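Local structure of Cag38821 (Sulfolobus islandicus rod-shaped virus 1, 2X48) at residues S22-L27 with N39-S44; Y32-I37 with K47-L52. The protein is of uncharacterised function but probably binds DNA through a helix-turn-helix motif packed beside a small antiparallel beta hairpin. All coordinates share one frame; numbering follows the deposited sequence.

Contact 1. Residues S22-L27 with N39-S44; sequences SVAHEL and NALGVS
Leu27 N donates to Val23 O at 2.9 Å, the helical bond that sets these two residues one turn apart and brings both side chains to Leu41. The contact joins the first helix, 17-29, of a three-helix domain to the end of helix 34-41, the leading helix of the probable helix-turn-helix. Leu41 supplies most of the 39-44 side of it. Its CG stands anti to the carbonyl carbon (chi1 -57°), and its two methyls part over the first helix. CD1 goes to Ala24 CB at 4.0 Å, while CD2 meets Val23 CG1 at 3.5 Å, where the two side chains pass each other antiparallel. Val23 offers CG1 because that methyl lies anti to its backbone N (chi1 173°). No hydrogen bond crosses between the segments, so the buried interface is held by apolar packing alone. The hairpin completes the core: Ile5 lies against Leu41, Tyr12 against Val23 and Leu27, and Lys3 NZ donates to Leu41 O. Beyond Leu41 the chain leaves the helix through Gly42, with a positive phi of 77°, as in the turn of many helix-turn-helix proteins, and Ser44 then takes the N-cap position of helix 45-52. Farther along the first helix, Leu27 CD1 touches the partly exposed Ala40 at CB, 4.3 Å away, and comes within 4.4 Å of Leu41 CD2.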
# COMPACT_ATOMS: atom_id res chain seq x y z
N SER A 22 2.73 -1.19 5.84
CA SER A 22 1.52 -1.12 6.66
C SER A 22 0.26 -0.86 5.85
O SER A 22 -0.76 -1.51 6.07
CB SER A 22 1.67 -0.06 7.74
OG SER A 22 2.43 -0.56 8.83
N VAL A 23 0.32 0.09 4.92
CA VAL A 23 -0.82 0.38 4.05
C VAL A 23 -1.14 -0.82 3.15
O VAL A 23 -2.30 -1.20 2.98
CB VAL A 23 -0.59 1.62 3.19
CG1 VAL A 23 -1.72 1.81 2.18
CG2 VAL A 23 -0.47 2.85 4.08
N ALA A 24 -0.10 -1.44 2.60
CA ALA A 24 -0.25 -2.62 1.77
C ALA A 24 -1.03 -3.66 2.54
O ALA A 24 -1.99 -4.22 2.02
CB ALA A 24 1.12 -3.16 1.37
N HIS A 25 -0.61 -3.92 3.78
CA HIS A 25 -1.29 -4.90 4.65
C HIS A 25 -2.76 -4.57 4.86
O HIS A 25 -3.60 -5.48 4.81
CB HIS A 25 -0.62 -5.02 6.04
CG HIS A 25 0.70 -5.72 6.03
ND1 HIS A 25 1.58 -5.66 7.09
CD2 HIS A 25 1.31 -6.49 5.09
CE1 HIS A 25 2.66 -6.37 6.81
NE2 HIS A 25 2.52 -6.88 5.60
N GLU A 26 -3.08 -3.30 5.10
CA GLU A 26 -4.48 -2.88 5.29
C GLU A 26 -5.30 -3.08 4.03
O GLU A 26 -6.44 -3.53 4.09
CB GLU A 26 -4.60 -1.42 5.75
CG GLU A 26 -4.62 -1.22 7.27
CD GLU A 26 -5.56 -0.11 7.75
OE1 GLU A 26 -5.34 0.36 8.89
OE2 GLU A 26 -6.51 0.30 7.02
N LEU A 27 -4.74 -2.73 2.89
CA LEU A 27 -5.51 -2.78 1.66
C LEU A 27 -5.80 -4.23 1.27
O LEU A 27 -6.88 -4.55 0.77
CB LEU A 27 -4.80 -2.00 0.55
CG LEU A 27 -4.66 -0.50 0.81
CD1 LEU A 27 -3.77 0.15 -0.26
CD2 LEU A 27 -6.03 0.21 0.86
N ASN A 39 -0.77 0.15 -7.79
CA ASN A 39 -1.14 1.45 -8.33
C ASN A 39 -1.43 2.47 -7.23
O ASN A 39 -1.09 3.64 -7.38
CB ASN A 39 -2.34 1.34 -9.28
CG ASN A 39 -1.92 0.94 -10.68
OD1 ASN A 39 -1.85 -0.25 -10.99
ND2 ASN A 39 -1.61 1.94 -11.52
N ALA A 40 -2.05 2.02 -6.15
CA ALA A 40 -2.40 2.92 -5.05
C ALA A 40 -1.17 3.50 -4.35
O ALA A 40 -1.19 4.66 -3.92
CB ALA A 40 -3.29 2.20 -4.04
N LEU A 41 -0.10 2.70 -4.26
CA LEU A 41 1.12 3.05 -3.52
C LEU A 41 2.26 3.57 -4.41
O LEU A 41 3.24 4.14 -3.92
CB LEU A 41 1.62 1.83 -2.72
CG LEU A 41 0.69 1.16 -1.71
CD1 LEU A 41 1.44 0.10 -0.93
CD2 LEU A 41 0.09 2.17 -0.76
N GLY A 42 2.15 3.34 -5.72
CA GLY A 42 3.18 3.81 -6.65
C GLY A 42 4.42 2.94 -6.66
O GLY A 42 5.53 3.42 -6.93
N VAL A 43 4.23 1.66 -6.37
CA VAL A 43 5.29 0.66 -6.46
C VAL A 43 4.90 -0.43 -7.45
O VAL A 43 3.83 -0.38 -8.06
CB VAL A 43 5.60 0.04 -5.07
CG1 VAL A 43 6.04 1.11 -4.10
CG2 VAL A 43 4.40 -0.73 -4.54
N SER A 44 5.80 -1.40 -7.64
CA SER A 44 5.54 -2.52 -8.54
C SER A 44 4.79 -3.63 -7.82
O SER A 44 4.71 -3.66 -6.59
CB SER A 44 6.86 -3.07 -9.10
OG SER A 44 7.64 -3.66 -8.08

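Contact 2. Residues Y32-I37 with K47-L52; sequences YTVQQI and KVRRYL
Within the probable helix-turn-helix, Val34 and Ile37 on its leading helix pack against Val48, Arg49 and Leu52 on helix 45-52, which takes the place of the recognition helix. Val48 sits at the centre of the interface. Its CG1, anti to the backbone N (chi1 178°), lies 3.6 Å from Ile37 CG2 and 4.0 Å from Val34 CG1; the Ile37 and Val48 side chains cross obliquely. One turn on, Leu52 CD1 closes the interface, 4.3 Å from Ile37 CD1 and likewise near Val34 CG2. On the more open side, Arg49 lays its aliphatic CG 4.1 Å from Val34 CG1. Its chain bends at chi3, and its NH1 comes close to that of Arg46, two like charges brought together, as would suit a surface that meets DNA phosphates, if this helix does bind DNA. A capping box starts the leading helix: Gln36 N donates to Thr33 OG1 at 3.1 Å, and Thr33 N returns a nearly straight bond (170°) to Gln36 OE1 at 3.2 Å, from 48° above the amide carbonyl plane. Helix 17-29 backs this pair of helices, with Leu27 against Ile37, Ala28 against Leu52, and Leu20 and Val21 against the Tyr51 ring.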
# COMPACT_ATOMS: atom_id res chain seq x y z
N TYR A 32 -8.27 -5.70 -1.66
CA TYR A 32 -7.73 -5.11 -2.87
C TYR A 32 -6.75 -6.11 -3.49
O TYR A 32 -6.09 -6.83 -2.77
CB TYR A 32 -7.07 -3.75 -2.58
CG TYR A 32 -8.09 -2.66 -2.34
CD1 TYR A 32 -8.54 -2.37 -1.06
CD2 TYR A 32 -8.63 -1.94 -3.39
CE1 TYR A 32 -9.50 -1.39 -0.82
CE2 TYR A 32 -9.59 -0.95 -3.17
CZ TYR A 32 -10.01 -0.67 -1.88
OH TYR A 32 -10.96 0.31 -1.64
N THR A 33 -6.67 -6.16 -4.81
CA THR A 33 -5.75 -7.05 -5.49
C THR A 33 -4.34 -6.47 -5.43
O THR A 33 -4.16 -5.31 -5.09
CB THR A 33 -6.14 -7.22 -6.95
OG1 THR A 33 -6.06 -5.95 -7.61
CG2 THR A 33 -7.57 -7.78 -7.05
N VAL A 34 -3.35 -7.29 -5.77
CA VAL A 34 -1.95 -6.86 -5.83
C VAL A 34 -1.76 -5.77 -6.89
O VAL A 34 -1.02 -4.80 -6.68
CB VAL A 34 -1.03 -8.06 -6.16
CG1 VAL A 34 0.39 -7.60 -6.40
CG2 VAL A 34 -1.08 -9.07 -5.02
N GLN A 35 -2.43 -5.93 -8.02
CA GLN A 35 -2.42 -4.91 -9.08
C GLN A 35 -2.90 -3.57 -8.51
O GLN A 35 -2.27 -2.53 -8.71
CB GLN A 35 -3.26 -5.38 -10.28
CG GLN A 35 -3.69 -4.30 -11.30
CD GLN A 35 -2.53 -3.73 -12.12
OE1 GLN A 35 -2.52 -3.84 -13.36
NE2 GLN A 35 -1.55 -3.10 -11.44
N GLN A 36 -3.99 -3.62 -7.75
CA GLN A 36 -4.62 -2.43 -7.21
C GLN A 36 -3.81 -1.80 -6.07
O GLN A 36 -3.83 -0.59 -5.90
CB GLN A 36 -6.05 -2.76 -6.72
CG GLN A 36 -7.08 -2.95 -7.85
CD GLN A 36 -8.35 -3.66 -7.42
OE1 GLN A 36 -8.52 -4.02 -6.26
NE2 GLN A 36 -9.26 -3.86 -8.35
N ILE A 37 -3.12 -2.62 -5.28
CA ILE A 37 -2.26 -2.10 -4.21
C ILE A 37 -1.04 -1.39 -4.80
O ILE A 37 -0.63 -0.34 -4.31
CB ILE A 37 -1.82 -3.21 -3.21
CG1 ILE A 37 -3.03 -3.69 -2.42
CG2 ILE A 37 -0.78 -2.68 -2.24
CD1 ILE A 37 -2.80 -4.96 -1.64
N LYS A 47 7.18 -5.60 -5.45
CA LYS A 47 7.33 -4.98 -4.13
C LYS A 47 6.14 -5.30 -3.22
O LYS A 47 6.31 -5.66 -2.06
CB LYS A 47 7.47 -3.46 -4.27
CG LYS A 47 8.87 -2.98 -4.62
CD LYS A 47 9.78 -2.96 -3.40
CE LYS A 47 11.13 -2.35 -3.72
NZ LYS A 47 12.09 -2.49 -2.59
N VAL A 48 4.93 -5.17 -3.77
CA VAL A 48 3.71 -5.47 -3.03
C VAL A 48 3.66 -6.94 -2.59
O VAL A 48 3.27 -7.22 -1.47
CB VAL A 48 2.43 -5.15 -3.84
CG1 VAL A 48 1.18 -5.53 -3.04
CG2 VAL A 48 2.39 -3.67 -4.25
N ARG A 49 4.07 -7.87 -3.45
CA ARG A 49 4.11 -9.28 -3.07
C ARG A 49 5.07 -9.49 -1.90
O ARG A 49 4.73 -10.18 -0.94
CB ARG A 49 4.48 -10.18 -4.27
CG ARG A 49 3.41 -10.19 -5.38
CD ARG A 49 3.44 -11.43 -6.28
NE ARG A 49 4.76 -11.69 -6.87
CZ ARG A 49 5.26 -11.10 -7.96
NH1 ARG A 49 6.47 -11.43 -8.40
NH2 ARG A 49 4.56 -10.18 -8.62
N ARG A 50 6.25 -8.87 -1.96
CA ARG A 50 7.20 -8.87 -0.83
C ARG A 50 6.55 -8.32 0.43
O ARG A 50 6.75 -8.85 1.52
CB ARG A 50 8.41 -7.98 -1.12
CG ARG A 50 9.37 -8.49 -2.15
CD ARG A 50 10.35 -7.37 -2.55
NE ARG A 50 11.65 -7.85 -3.02
CZ ARG A 50 12.62 -7.07 -3.48
NH1 ARG A 50 12.44 -5.75 -3.56
NH2 ARG A 50 13.78 -7.60 -3.88
N TYR A 51 5.82 -7.22 0.28
CA TYR A 51 5.21 -6.57 1.43
C TYR A 51 4.20 -7.47 2.12
O TYR A 51 4.17 -7.55 3.34
CB TYR A 51 4.51 -5.27 1.02
CG TYR A 51 5.41 -4.13 0.57
CD1 TYR A 51 6.80 -4.16 0.78
CD2 TYR A 51 4.87 -3.00 -0.04
CE1 TYR A 51 7.60 -3.11 0.37
CE2 TYR A 51 5.66 -1.95 -0.45
CZ TYR A 51 7.03 -2.01 -0.24
OH TYR A 51 7.82 -0.96 -0.64
N LEU A 52 3.39 -8.17 1.33
CA LEU A 52 2.31 -8.99 1.86
C LEU A 52 2.77 -10.30 2.49
O LEU A 52 2.00 -10.96 3.17
CB LEU A 52 1.26 -9.27 0.78
CG LEU A 52 0.60 -8.05 0.15
CD1 LEU A 52 -0.47 -8.48 -0.81
CD2 LEU A 52 0.03 -7.13 1.21

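Contacts 1 and 2 have centres about 6 Å apart and share helix 34-41: its C-terminal end packs on the first helix in contact 1, its N-terminal part on helix 45-52 in contact 2. Their segments alternate along the chain, and with helix 34-41 common to both, the three helices form one small bundle. Direct bridges tie them. His25 NE2 probably bonds Tyr51 O at 2.9 Å, joining the first and last helices, and Leu27 O probably accepts from Tyr32 N at 3.0 Å. In the turn, Val43 CG2 packs 3.6 Å from Val48 CG2, linking the exit of contact 1 to the probable recognition helix. No ligand or DNA site is established here.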